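Local coordinates for putative Lipoprotein (Shewanella oneidensis, PDB 3U24) that is of unknown function but binds zinc and is probably related to metallopeptidases, at residues A[414-417]-A[418-422]; A[437-440]-A[441-444]. One frame throughout, in Å; residues are numbered along the deposited sequence.

Interaction 1 (A[414-417]-A[418-422]); sequences HYTQ and LVYSN. With ZN (zinc ion), chain F.
Val-419 lays CG2 over one face of the Tyr-415 ring, one turn earlier in helix 414-423. In this CH-pi contact Val-419 CG2 lies 4.0 Å from the centroid of the Tyr-415 ring, 20° off its normal and displaced toward the rim near CZ. A chi1 of 173°, which sets Tyr-415 CG opposite the main-chain nitrogen, leans the ring along the helix over the valine, and its hydroxyl reaches Lys-346 O. Another apolar pair is looser: Thr-416 CG2 runs alongside the Tyr-420 ring, 4.0 Å from CD1, while Thr-416 O lies in the plane of that ring at its edge.

The hydrogen bonding is that of a regular alpha-helix, from Leu-418 N to His-414 O through Ser-421 N to Gln-417 O. Near the helix end, Ser-421 OG turns back to Leu-418 O at 2.6 Å, on the same face of the carbonyl as Asn-422 N, so two donors grip that oxygen.

Metal binding begins the segment: His-414 NE2 holds the zinc ion at 2.1 Å, beside His-408 and Glu-439. The backbone of His-414 is also hydrogen-bonded to that of His-408, so the two histidine ligands are tied by main chain as well as by metal.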
loop_
_atom_site.group_PDB
_atom_site.type_symbol
_atom_site.label_atom_id
_atom_site.label_comp_id
_atom_site.label_asym_id
_atom_site.label_seq_id
_atom_site.Cartn_x
_atom_site.Cartn_y
_atom_site.Cartn_z
ATOM N N HIS A 414 0.781 -13.376 -1.729
ATOM C CA HIS A 414 -0.493 -12.653 -1.542
ATOM C C HIS A 414 -1.719 -13.450 -1.779
ATOM O O HIS A 414 -2.644 -13.358 -0.991
ATOM C CB HIS A 414 -0.576 -11.399 -2.381
ATOM C CG HIS A 414 0.297 -10.308 -1.898
ATOM N ND1 HIS A 414 0.421 -10.010 -0.587
ATOM C CD2 HIS A 414 1.102 -9.428 -2.579
ATOM C CE1 HIS A 414 1.286 -8.999 -0.461
ATOM N NE2 HIS A 414 1.650 -8.615 -1.688
ATOM N N TYR A 415 -1.786 -14.229 -2.850
ATOM C CA TYR A 415 -3.062 -14.907 -3.163
ATOM C C TYR A 415 -3.365 -15.957 -2.095
ATOM O O TYR A 415 -4.510 -16.040 -1.601
ATOM C CB TYR A 415 -3.082 -15.526 -4.565
ATOM C CG TYR A 415 -4.302 -16.378 -4.863
ATOM C CD1 TYR A 415 -5.528 -15.809 -5.030
ATOM C CD2 TYR A 415 -4.216 -17.778 -4.963
ATOM C CE1 TYR A 415 -6.645 -16.568 -5.281
ATOM C CE2 TYR A 415 -5.331 -18.543 -5.231
ATOM C CZ TYR A 415 -6.556 -17.920 -5.381
ATOM O OH TYR A 415 -7.734 -18.644 -5.673
ATOM N N THR A 416 -2.347 -16.718 -1.713
ATOM C CA THR A 416 -2.508 -17.714 -0.692
ATOM C C THR A 416 -2.951 -17.125 0.627
ATOM O O THR A 416 -3.872 -17.650 1.264
ATOM C CB THR A 416 -1.228 -18.499 -0.498
ATOM O OG1 THR A 416 -0.869 -19.035 -1.773
ATOM C CG2 THR A 416 -1.414 -19.653 0.480
ATOM N N GLN A 417 -2.306 -16.042 1.039
ATOM C CA GLN A 417 -2.675 -15.382 2.272
ATOM C C GLN A 417 -4.111 -14.841 2.210
ATOM O O GLN A 417 -4.819 -14.863 3.227
ATOM C CB GLN A 417 -1.686 -14.249 2.580
ATOM C CG GLN A 417 -1.876 -13.590 3.953
ATOM C CD GLN A 417 -2.744 -12.319 3.952
ATOM O OE1 GLN A 417 -3.596 -12.127 4.842
ATOM N NE2 GLN A 417 -2.497 -11.435 3.014
ATOM N N LEU A 418 -4.540 -14.356 1.041
ATOM C CA LEU A 418 -5.926 -13.879 0.895
ATOM C C LEU A 418 -6.924 -15.029 1.048
ATOM O O LEU A 418 -7.926 -14.880 1.704
ATOM C CB LEU A 418 -6.144 -13.208 -0.472
ATOM C CG LEU A 418 -7.577 -12.877 -0.954
ATOM C CD1 LEU A 418 -8.201 -11.751 -0.124
ATOM C CD2 LEU A 418 -7.541 -12.467 -2.428
ATOM N N VAL A 419 -6.672 -16.158 0.406
ATOM C CA VAL A 419 -7.528 -17.328 0.583
ATOM C C VAL A 419 -7.613 -17.721 2.065
ATOM O O VAL A 419 -8.708 -17.929 2.596
ATOM C CB VAL A 419 -7.067 -18.531 -0.257
ATOM C CG1 VAL A 419 -7.896 -19.782 0.107
ATOM C CG2 VAL A 419 -7.185 -18.203 -1.736
ATOM N N TYR A 420 -6.474 -17.791 2.752
ATOM C CA TYR A 420 -6.511 -18.137 4.156
ATOM C C TYR A 420 -7.327 -17.117 4.948
ATOM O O TYR A 420 -8.157 -17.519 5.754
ATOM C CB TYR A 420 -5.124 -18.380 4.749
ATOM C CG TYR A 420 -4.647 -19.828 4.564
ATOM C CD1 TYR A 420 -4.119 -20.245 3.387
ATOM C CD2 TYR A 420 -4.758 -20.754 5.577
ATOM C CE1 TYR A 420 -3.700 -21.544 3.209
ATOM C CE2 TYR A 420 -4.372 -22.084 5.415
ATOM C CZ TYR A 420 -3.833 -22.472 4.227
ATOM O OH TYR A 420 -3.373 -23.746 4.021
ATOM N N SER A 421 -7.176 -15.826 4.644
ATOM C CA SER A 421 -7.955 -14.796 5.349
ATOM C C SER A 421 -9.447 -14.840 5.031
ATOM O O SER A 421 -10.229 -14.289 5.767
ATOM C CB SER A 421 -7.476 -13.381 5.003
ATOM O OG SER A 421 -7.825 -13.119 3.666
ATOM N N ASN A 422 -9.836 -15.447 3.917
ATOM C CA ASN A 422 -11.243 -15.666 3.675
ATOM C C ASN A 422 -11.833 -16.834 4.547
ATOM O O ASN A 422 -13.027 -16.921 4.616
ATOM C CB ASN A 422 -11.538 -15.840 2.162
ATOM C CG ASN A 422 -11.397 -14.548 1.364
ATOM O OD1 ASN A 422 -11.098 -14.580 0.158
ATOM N ND2 ASN A 422 -11.628 -13.413 2.003
HETATM ZN ZN ZN F . 3.283 -7.288 -2.092
HETATM O O HOH W 1 2.842 -6.425 -3.996
#

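Interaction 2 (A[437-440]-A[441-444]); sequences MVEG and WAVY. With ZN (zinc ion), chain F.
Residues 437-440 and 441-444 form consecutive turns of helix 435-451, with Trp-441 N bonded to Met-437 O at 2.9 Å, Val-443 N to Glu-439 O and Tyr-444 N to Gly-440 O, while the bond from Ala-442 N to Val-438 O is weak at 3.3 Å. Side chains of the second turn rest mainly on carbonyl oxygens of the first. Val-443 CG2, placed beside its own backbone N, comes within 3.3 Å of Glu-439 O; Tyr-444 CB approaches Gly-440 O equally closely, and Trp-441 CB lies 3.4 Å from Met-437 O. The selenomethionine at 437 bends so that its CE is 4.7 Å from Trp-441 CB.

Glu-439 supplies a zinc ligand from a helix downstream of His-408 and His-414, a two-histidine, one-glutamate ligand set like that of gluzincins, though here the histidines are six residues apart on successive helices; it is consistent with the Peptidase_MA clan. The glutamate chain folds at chi2 (-60°) and presents both carboxylate oxygens: Glu-439 OE1 binds the zinc ion at 2.1 Å and OE2 a few tenths of an ångström farther. The O of water 1 lies 2.1 Å from the zinc ion. Ala-442, one turn on, brings CB to 4.4 Å from Glu-439 OE1. Away from the metal, Trp-441 NE1 donates to Pro-412 O, and Tyr-444 OH is hydrogen-bonded to His-552 and Arg-535, anchoring the second turn against helices 548-555 and 523-542.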
loop_
_atom_site.group_PDB
_atom_site.type_symbol
_atom_site.label_atom_id
_atom_site.label_comp_id
_atom_site.label_asym_id
_atom_site.label_seq_id
_atom_site.Cartn_x
_atom_site.Cartn_y
_atom_site.Cartn_z
HETATM N N MSE A 437 1.536 -6.636 7.762
HETATM C CA MSE A 437 1.417 -8.105 7.849
HETATM C C MSE A 437 1.267 -8.679 6.455
HETATM O O MSE A 437 1.942 -9.617 6.123
HETATM C CB MSE A 437 0.239 -8.524 8.753
HETATM C CG MSE A 437 -0.013 -10.042 8.854
HETATM SE SE MSE A 437 -1.096 -10.686 7.335
HETATM C CE MSE A 437 -1.002 -12.629 7.742
ATOM N N VAL A 438 0.426 -8.056 5.622
ATOM C CA VAL A 438 0.088 -8.557 4.292
ATOM C C VAL A 438 1.326 -8.535 3.410
ATOM O O VAL A 438 1.719 -9.548 2.793
ATOM C CB VAL A 438 -1.085 -7.732 3.682
ATOM C CG1 VAL A 438 -1.230 -7.946 2.157
ATOM C CG2 VAL A 438 -2.386 -7.996 4.474
ATOM N N GLU A 439 2.019 -7.419 3.426
ATOM C CA GLU A 439 3.261 -7.326 2.668
ATOM C C GLU A 439 4.394 -8.146 3.289
ATOM O O GLU A 439 5.138 -8.807 2.552
ATOM C CB GLU A 439 3.702 -5.872 2.493
ATOM C CG GLU A 439 2.900 -5.167 1.436
ATOM C CD GLU A 439 3.015 -5.834 0.056
ATOM O OE1 GLU A 439 4.050 -6.509 -0.246
ATOM O OE2 GLU A 439 2.063 -5.652 -0.739
ATOM N N GLY A 440 4.550 -8.071 4.616
ATOM C CA GLY A 440 5.584 -8.849 5.304
ATOM C C GLY A 440 5.492 -10.340 5.006
ATOM O O GLY A 440 6.503 -10.989 4.780
ATOM N N TRP A 441 4.268 -10.869 4.987
ATOM C CA TRP A 441 4.051 -12.246 4.607
ATOM C C TRP A 441 4.592 -12.519 3.209
ATOM O O TRP A 441 5.299 -13.520 2.990
ATOM C CB TRP A 441 2.571 -12.632 4.698
ATOM C CG TRP A 441 2.329 -13.960 4.094
ATOM C CD1 TRP A 441 1.872 -14.240 2.815
ATOM C CD2 TRP A 441 2.654 -15.276 4.675
ATOM N NE1 TRP A 441 1.850 -15.592 2.591
ATOM C CE2 TRP A 441 2.316 -16.266 3.660
ATOM C CE3 TRP A 441 3.149 -15.708 5.893
ATOM C CZ2 TRP A 441 2.471 -17.622 3.881
ATOM C CZ3 TRP A 441 3.347 -17.069 6.083
ATOM C CH2 TRP A 441 2.999 -18.002 5.108
ATOM N N ALA A 442 4.244 -11.669 2.241
ATOM C CA ALA A 442 4.657 -11.915 0.876
ATOM C C ALA A 442 6.167 -11.890 0.771
ATOM O O ALA A 442 6.717 -12.765 0.128
ATOM C CB ALA A 442 4.032 -10.925 -0.089
ATOM N N VAL A 443 6.833 -10.930 1.420
ATOM C CA VAL A 443 8.330 -10.871 1.448
ATOM C C VAL A 443 8.959 -12.086 2.136
ATOM O O VAL A 443 9.913 -12.692 1.644
ATOM C CB VAL A 443 8.809 -9.550 2.079
ATOM C CG1 VAL A 443 10.351 -9.426 2.141
ATOM C CG2 VAL A 443 8.176 -8.370 1.317
ATOM N N TYR A 444 8.368 -12.481 3.252
ATOM C CA TYR A 444 8.792 -13.689 3.995
ATOM C C TYR A 444 8.740 -14.905 3.087
ATOM O O TYR A 444 9.703 -15.704 3.040
ATOM C CB TYR A 444 7.952 -13.878 5.249
ATOM C CG TYR A 444 8.025 -15.262 5.807
ATOM C CD1 TYR A 444 9.099 -15.662 6.584
ATOM C CD2 TYR A 444 7.059 -16.207 5.495
ATOM C CE1 TYR A 444 9.160 -16.961 7.075
ATOM C CE2 TYR A 444 7.140 -17.484 5.963
ATOM C CZ TYR A 444 8.195 -17.865 6.748
ATOM O OH TYR A 444 8.251 -19.169 7.220
HETATM ZN ZN ZN F . 3.283 -7.288 -2.092
HETATM O O HOH W 1 2.842 -6.425 -3.996
#

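How the interactions relate
From the N terminus, helix 401-409 delivers His-408, a short connection follows, and interaction 1 starts helix 414-423; after helix 427-432 the chain enters helix 435-451, which holds interaction 2. The two contacts run in series, neither nesting nor crossing, and each stays within one helix, so neither closes a loop. What joins them is the zinc ion with water 1, shared by both, and direct packing between the helices: His-414 CE1 lies 3.4 Å from Ala-442 CB, and Gln-417 CB meets Trp-441 CD1 at 3.6 Å. Metal and side chains together thus tie the starts of helices 414-423 and 435-451 to helix 401-409.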